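Local structure of VAL-1 (Chlorella virus, 3GNE) at residues A[7-10]-A[11-14]; A[130-134]-A[135-139]. The protein is an alginate lyase of polysaccharide lyase family 14, which cleaves alginate chains, most likely by the beta-elimination common to polysaccharide lyases. All coordinates share one frame; numbering follows the deposited sequence.

Contact 1 (A[7-10]-A[11-14]); sequences LDLN and LLTK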
# COMPACT_ATOMS: atom_id res chain seq x y z
N LEU A 7 6.95 -2.80 13.15
CA LEU A 7 6.61 -1.53 13.75
C LEU A 7 6.00 -1.73 15.12
O LEU A 7 5.07 -2.53 15.29
CB LEU A 7 5.63 -0.86 12.83
CG LEU A 7 5.05 0.47 13.32
CD1 LEU A 7 6.14 1.53 13.61
CD2 LEU A 7 4.06 0.98 12.27
N ASP A 8 6.51 -0.99 16.12
CA ASP A 8 5.86 -0.98 17.42
C ASP A 8 4.80 0.11 17.44
O ASP A 8 5.10 1.33 17.44
CB ASP A 8 6.95 -0.69 18.45
CG ASP A 8 6.40 -0.69 19.86
OD1 ASP A 8 7.24 -0.64 20.80
OD2 ASP A 8 5.15 -0.72 20.07
N LEU A 9 3.53 -0.26 17.43
CA LEU A 9 2.46 0.74 17.34
C LEU A 9 2.38 1.61 18.60
O LEU A 9 1.80 2.69 18.56
CB LEU A 9 1.09 0.08 17.13
CG LEU A 9 0.95 -0.57 15.76
CD1 LEU A 9 -0.38 -1.31 15.74
CD2 LEU A 9 1.04 0.42 14.63
N ASN A 10 2.99 1.15 19.69
CA ASN A 10 3.05 2.05 20.85
C ASN A 10 3.98 3.23 20.63
O ASN A 10 3.97 4.20 21.42
CB ASN A 10 3.53 1.25 22.07
CG ASN A 10 2.48 0.23 22.47
OD1 ASN A 10 2.84 -0.90 22.80
ND2 ASN A 10 1.25 0.67 22.38
N LEU A 11 4.77 3.15 19.54
CA LEU A 11 5.59 4.33 19.20
C LEU A 11 5.07 5.08 17.96
O LEU A 11 5.79 5.96 17.43
CB LEU A 11 7.03 3.82 18.91
CG LEU A 11 7.70 3.12 20.11
CD1 LEU A 11 9.07 2.59 19.67
CD2 LEU A 11 7.82 4.04 21.29
N LEU A 12 3.86 4.77 17.46
CA LEU A 12 3.42 5.29 16.19
C LEU A 12 3.50 6.83 16.09
O LEU A 12 3.93 7.29 15.03
CB LEU A 12 1.96 4.86 15.96
CG LEU A 12 1.41 5.21 14.55
CD1 LEU A 12 2.18 4.53 13.46
CD2 LEU A 12 -0.05 4.83 14.55
N THR A 13 3.15 7.52 17.17
CA THR A 13 3.18 8.99 17.09
C THR A 13 4.36 9.53 17.89
O THR A 13 4.32 10.71 18.23
CB THR A 13 1.88 9.61 17.61
OG1 THR A 13 1.66 9.14 18.98
CG2 THR A 13 0.69 9.22 16.77
N LYS A 14 5.37 8.73 18.18
CA LYS A 14 6.56 9.09 18.93
C LYS A 14 7.78 8.75 18.11
O LYS A 14 8.87 8.60 18.67
CB LYS A 14 6.64 8.33 20.28
CG LYS A 14 5.42 8.52 21.14
CD LYS A 14 5.53 7.78 22.49
CE LYS A 14 4.11 7.52 22.97
NZ LYS A 14 3.85 7.28 24.41
O HOH W 1 2.95 6.64 19.99

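Contact 2 (A[130-134]-A[135-139]); sequences YPPSD and LKQKI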
# COMPACT_ATOMS: atom_id res chain seq x y z
N TYR A 130 1.09 3.36 -9.72
CA TYR A 130 1.24 4.60 -10.48
C TYR A 130 2.67 4.56 -11.03
O TYR A 130 3.62 4.69 -10.22
CB TYR A 130 1.10 5.83 -9.61
CG TYR A 130 -0.30 6.42 -9.49
CD1 TYR A 130 -1.35 5.74 -8.85
CD2 TYR A 130 -0.56 7.71 -9.95
CE1 TYR A 130 -2.62 6.32 -8.74
CE2 TYR A 130 -1.82 8.27 -9.84
CZ TYR A 130 -2.84 7.58 -9.23
OH TYR A 130 -4.07 8.20 -9.14
N PRO A 131 2.84 4.37 -12.33
CA PRO A 131 4.20 4.38 -12.90
C PRO A 131 4.66 5.79 -13.24
O PRO A 131 3.83 6.71 -13.26
CB PRO A 131 4.00 3.53 -14.18
CG PRO A 131 2.59 3.94 -14.62
CD PRO A 131 1.80 4.12 -13.35
N PRO A 132 5.96 5.97 -13.50
CA PRO A 132 6.45 7.31 -13.80
C PRO A 132 6.01 7.84 -15.15
O PRO A 132 5.88 7.08 -16.12
CB PRO A 132 7.99 7.10 -13.80
CG PRO A 132 8.23 5.88 -12.96
CD PRO A 132 7.06 4.98 -13.38
N SER A 133 5.86 9.17 -15.23
CA SER A 133 5.64 9.68 -16.58
C SER A 133 6.93 9.59 -17.38
O SER A 133 8.05 9.54 -16.89
CB SER A 133 5.17 11.14 -16.57
OG SER A 133 5.91 11.77 -15.55
N ASP A 134 6.67 9.51 -18.68
CA ASP A 134 7.75 9.57 -19.67
C ASP A 134 8.74 8.47 -19.43
O ASP A 134 9.96 8.71 -19.52
CB ASP A 134 8.42 10.95 -19.58
CG ASP A 134 7.35 12.02 -19.57
OD1 ASP A 134 6.13 11.71 -19.71
OD2 ASP A 134 7.63 13.21 -19.41
N LEU A 135 8.29 7.27 -19.11
CA LEU A 135 9.21 6.14 -18.89
C LEU A 135 8.63 4.96 -19.60
O LEU A 135 7.45 4.61 -19.41
CB LEU A 135 9.33 5.87 -17.40
CG LEU A 135 10.29 4.74 -17.05
CD1 LEU A 135 11.69 5.01 -17.61
CD2 LEU A 135 10.31 4.53 -15.54
N LYS A 136 9.43 4.37 -20.48
CA LYS A 136 8.94 3.26 -21.30
C LYS A 136 8.43 2.13 -20.41
O LYS A 136 9.02 1.80 -19.36
CB LYS A 136 10.10 2.78 -22.20
CG LYS A 136 9.66 1.61 -23.10
CD LYS A 136 10.73 1.26 -24.14
CE LYS A 136 10.26 0.04 -24.95
NZ LYS A 136 8.96 -0.47 -24.38
N GLN A 137 7.37 1.47 -20.83
CA GLN A 137 6.91 0.23 -20.20
C GLN A 137 6.64 -0.79 -21.29
O GLN A 137 6.35 -0.35 -22.40
CB GLN A 137 5.61 0.44 -19.41
CG GLN A 137 5.83 1.49 -18.26
CD GLN A 137 6.71 0.98 -17.13
OE1 GLN A 137 7.12 -0.19 -17.02
NE2 GLN A 137 7.02 1.96 -16.25
N LYS A 138 6.73 -2.07 -20.99
CA LYS A 138 6.29 -3.05 -21.97
C LYS A 138 5.01 -3.75 -21.57
O LYS A 138 4.38 -4.44 -22.36
CB LYS A 138 7.39 -4.10 -22.17
CG LYS A 138 7.63 -4.99 -20.95
CD LYS A 138 8.77 -5.94 -21.24
CE LYS A 138 9.84 -5.96 -20.21
NZ LYS A 138 10.73 -7.14 -20.15
N ILE A 139 4.61 -3.62 -20.31
CA ILE A 139 3.35 -4.21 -19.87
C ILE A 139 2.21 -3.39 -20.43
O ILE A 139 2.10 -2.18 -20.18
CB ILE A 139 3.33 -4.19 -18.32
CG1 ILE A 139 4.45 -5.09 -17.77
CG2 ILE A 139 1.97 -4.52 -17.77
CD1 ILE A 139 4.75 -4.74 -16.30
O HOH W 2 5.89 4.55 -17.00

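Contact 1 (A[7-10]-A[11-14])
Leu11 folds back over Asp8 in a short 3-10 turn that begins at Leu9. From the base of its side chain, CB of Leu11 rests 3.5 Å from Asp8 O, the carbonyl that also accepts the backbone N-H of Leu11 (Leu11 N to Asp8 O 2.8 Å). CG then lies over the carboxylate, 3.9 Å from Asp8 OD1. At the tip the two methyls part: CD1 of Leu11 stays beside Asp8 OD1 and CB, while CD2 reaches the carbonyl oxygen of Asn10. Asp8 stands there because its CG is anti to its own N (chi1 -179°), and the other carboxylate oxygen closes an Asx turn, with Asn10 N 2.9 Å from Asp8 OD2 and approaching from above the carboxylate plane. One residue further on, Leu12 N bonds to Leu9 O at 3.1 Å. A type I turn from Leu11 to Lys14 follows, and a water joins Asn10 O to Thr13 N. Leu12 CD1 meets a methyl of Leu7 (CD2, 4.2 Å) on the buried side. The turn opens the loop from strand 3-6 to strand 21-25; Leu7 and Leu12 both pack on Val21 and on Phe61 of strand 59-63, while Leu9 touches Phe238 of strand 231-241.

Contact 2 (A[130-134]-A[135-139])
Pro132 and Leu135 meet across a bend in the long loop between strands 125-130 and 149-151, the last two strands at one border of a seven-stranded antiparallel sheet in this concanavalin-like beta-sandwich. The apolar part of the contact is small and close. Leu135 carries its CG anti to its backbone N (chi1 -179°), which directs CD2 onto the pyrrolidine ring of Pro132; the nearest pair is Leu135 CD2 to Pro132 CG at 3.6 Å, with CB and CD of the same ring only slightly farther from that methyl. Pro132 also leans on Ala113 of strand 112-119, and Leu135 touches Asn203. Between the two side chains the backbone bends roughly at a right angle at Asp134, which has a positive phi (58°); the Asp134 carboxylate has a long, weak ion pair with Lys110.

A second set of contacts brings an amide against proline carbon. Gln137 bends at chi2 (-70°), so that its NE2 comes 4.0 Å from Pro131 CB, and its side chain crosses that of Pro132 at about a right angle. NE2 has two acceptors, the backbone oxygen of Asn203 in the loop after strand 195-202 and a water within the bend.

Water-mediated bonds tie the two arms of the bend together. The water donates to Pro132 O and to Leu135 O and accepts from the Gln137 amide, thereby bridging two carbonyls and a side chain with three bonds. Its shortest bond is to Pro132 O at 2.7 Å; Leu135 O and Gln137 NE2 each lie 2.9 Å from the water oxygen.

Overall arrangement
Contacts 1 and 2 are separate loop structures on opposite sides of the chain's centre. Their own centres lie about 35 Å apart, and their nearest atoms remain about 22 Å from each other. Contact 1 follows strand 3-6 near the N-terminus, whereas contact 2 follows strand 125-130. Each lies about 19 Å, centre to centre, from the middle of the chain. Two small molecules, probably from the crystallisation liquor, lie nearby: a glycerol hydrogen-bonded to Asp8 N at contact 1, and a citrate anion hydrogen-bonded to Tyr130 OH, at the start of 130-134 and apart from the packing of contact 2. Tyr130 also stacks its ring with His108; the citrate may mark a pocket, though this does not show that substrate binds there.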